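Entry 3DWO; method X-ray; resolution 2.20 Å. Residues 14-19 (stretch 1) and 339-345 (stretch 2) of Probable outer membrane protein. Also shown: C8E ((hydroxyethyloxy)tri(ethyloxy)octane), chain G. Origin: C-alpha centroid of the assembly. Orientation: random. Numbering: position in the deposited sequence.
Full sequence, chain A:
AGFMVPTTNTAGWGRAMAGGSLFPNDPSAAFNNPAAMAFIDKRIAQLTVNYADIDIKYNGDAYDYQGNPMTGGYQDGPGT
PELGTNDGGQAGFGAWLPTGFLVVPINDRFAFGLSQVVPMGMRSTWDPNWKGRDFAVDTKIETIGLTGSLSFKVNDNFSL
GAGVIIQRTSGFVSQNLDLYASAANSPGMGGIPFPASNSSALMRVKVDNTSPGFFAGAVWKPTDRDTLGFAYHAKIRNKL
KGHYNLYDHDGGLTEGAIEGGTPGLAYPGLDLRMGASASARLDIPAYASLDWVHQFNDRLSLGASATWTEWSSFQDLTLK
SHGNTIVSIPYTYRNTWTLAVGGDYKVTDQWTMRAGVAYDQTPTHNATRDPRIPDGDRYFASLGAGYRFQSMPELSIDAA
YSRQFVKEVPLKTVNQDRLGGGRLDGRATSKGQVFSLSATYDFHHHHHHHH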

# COMPACT_ATOMS: atom_id res chain seq x y z
N GLY A 14 10.68 15.04 4.36
CA GLY A 14 11.57 16.06 3.84
C GLY A 14 12.92 15.54 3.39
O GLY A 14 13.56 16.14 2.52
N ARG A 15 13.37 14.43 3.96
CA ARG A 15 14.65 13.85 3.58
C ARG A 15 14.51 12.46 2.96
O ARG A 15 15.42 11.63 3.04
CB ARG A 15 15.59 13.80 4.79
CG ARG A 15 14.97 13.24 6.05
CD ARG A 15 15.97 13.23 7.20
NE ARG A 15 15.37 12.72 8.42
CZ ARG A 15 14.95 13.48 9.43
NH1 ARG A 15 15.08 14.80 9.39
NH2 ARG A 15 14.40 12.91 10.49
N ALA A 16 13.37 12.23 2.32
CA ALA A 16 13.08 10.95 1.67
C ALA A 16 13.25 9.77 2.61
O ALA A 16 13.70 8.69 2.20
CB ALA A 16 13.96 10.78 0.44
N MET A 17 12.91 9.97 3.88
CA MET A 17 13.01 8.92 4.90
C MET A 17 14.43 8.45 5.21
O MET A 17 14.62 7.44 5.89
CB MET A 17 12.16 7.71 4.50
CG MET A 17 10.65 7.90 4.62
SD MET A 17 9.93 9.08 3.46
CE MET A 17 9.92 8.11 1.96
N ALA A 18 15.44 9.17 4.71
CA ALA A 18 16.83 8.78 4.94
C ALA A 18 17.19 8.88 6.42
O ALA A 18 16.90 9.88 7.07
CB ALA A 18 17.77 9.65 4.11
N GLY A 19 17.81 7.83 6.95
CA GLY A 19 18.19 7.83 8.35
C GLY A 19 17.09 7.29 9.24
O GLY A 19 17.27 7.15 10.45
N LEU A 339 16.44 2.19 -0.89
CA LEU A 339 17.61 2.90 -0.39
C LEU A 339 17.36 4.40 -0.42
O LEU A 339 16.82 4.94 -1.39
CB LEU A 339 18.83 2.56 -1.24
CG LEU A 339 18.99 1.09 -1.61
CD1 LEU A 339 20.15 0.93 -2.59
CD2 LEU A 339 19.23 0.26 -0.36
N ALA A 340 17.75 5.08 0.65
CA ALA A 340 17.56 6.52 0.74
C ALA A 340 18.77 7.19 1.36
O ALA A 340 19.49 6.60 2.17
CB ALA A 340 16.32 6.83 1.57
N VAL A 341 18.99 8.44 0.98
CA VAL A 341 20.09 9.21 1.52
C VAL A 341 19.63 10.65 1.54
O VAL A 341 19.03 11.13 0.58
CB VAL A 341 21.37 9.06 0.66
CG1 VAL A 341 21.08 9.49 -0.78
CG2 VAL A 341 22.48 9.91 1.26
N GLY A 342 19.90 11.33 2.64
CA GLY A 342 19.50 12.72 2.77
C GLY A 342 19.93 13.24 4.12
O GLY A 342 20.57 12.52 4.88
N GLY A 343 19.58 14.48 4.43
CA GLY A 343 19.97 15.03 5.72
C GLY A 343 19.36 16.36 6.06
O GLY A 343 18.60 16.95 5.28
N ASP A 344 19.71 16.85 7.25
CA ASP A 344 19.22 18.11 7.78
C ASP A 344 20.34 19.13 7.94
O ASP A 344 21.46 18.79 8.32
CB ASP A 344 18.56 17.88 9.14
CG ASP A 344 17.20 17.23 9.03
OD1 ASP A 344 16.96 16.50 8.06
OD2 ASP A 344 16.37 17.46 9.94
N TYR A 345 20.03 20.39 7.66
CA TYR A 345 21.00 21.46 7.81
C TYR A 345 20.37 22.63 8.56
O TYR A 345 19.41 23.23 8.09
CB TYR A 345 21.49 21.96 6.45
CG TYR A 345 22.61 22.96 6.58
CD1 TYR A 345 23.91 22.54 6.85
CD2 TYR A 345 22.36 24.33 6.50
CE1 TYR A 345 24.94 23.45 7.04
CE2 TYR A 345 23.38 25.25 6.69
CZ TYR A 345 24.67 24.81 6.95
OH TYR A 345 25.69 25.71 7.15
C1 C8E G . 21.61 16.19 1.27
C2 C8E G . 21.75 17.18 2.33
C3 C8E G . 20.53 17.91 2.66
C4 C8E G . 20.67 19.26 2.13
C5 C8E G . 20.17 20.22 3.14
C6 C8E G . 20.66 21.56 2.83

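A tight turn near the N-terminus packs against one face of a distant β-strand in the same chain, through close contacts of small residues and a single salt bridge. The two segments bury 292 Å² between them, counting both sides, and no touching residues lie closer than 322 positions apart in sequence.

The turn, type I' from Arg15 to Ala18, is closed by a hydrogen bond from Ala18 N to Arg15 O at 3.0 Å. Ala16 and Met17 occupy its corners with positive phi values of 54° and 65°, as this turn type requires. The turn thereby brings Arg15 and Ala18, its first and last residues, up to the same part of the strand: Arg15 CA lies 5.0 Å from Gly342 CA, and Ala18 CA lies 4.7 Å from Val341 CA. No backbone hydrogen bond joins the two stretches, so the turn does not pair with the strand but rests against it.

Such an approach depends on the lack of a side chain at Gly342. This residue is almost fully extended (phi/psi 180/-177), and a β-carbon there would point toward the turn, only 2.9 Å from Arg15 O, a clash, and 3.6 Å from Ala18 CB. The bare backbone instead admits the methyl group of Ala18, whose CB sits 3.1 Å from Gly342 N and 3.3 Å from Val341 C. Ala340 directs its own methyl toward the turn, where Ala340 CB meets Ala16 O at 3.3 Å and makes an apolar contact with Ala18 CB at 4.1 Å. The intervening Val341 points its side chain away, in keeping with the alternation of an extended strand, and contributes mainly through its backbone.

Farther along the strand, Arg15 supplies the polar part of the contact. Its side chain leaves the turn with chi1 in the p well. Arg15 CB lies 4.1 Å from Gly343 N, and from there the chain, with chi2 and chi3 both t, reaches the carboxylate of Asp344. There Arg15 NH1 donates a hydrogen bond to Asp344 OD1 at 2.9 Å, part of a salt bridge. The carboxylate oxygen lies near the guanidinium plane, at its edge, although the N-H...O angle of 141° departs appreciably from linear. The CA-to-CB bond of Asp344 points sideways, but the end of its side chain comes nearer to the turn. Asp344 OD2 is hydrogen-bonded elsewhere in the structure, so both carboxylate oxygens are engaged.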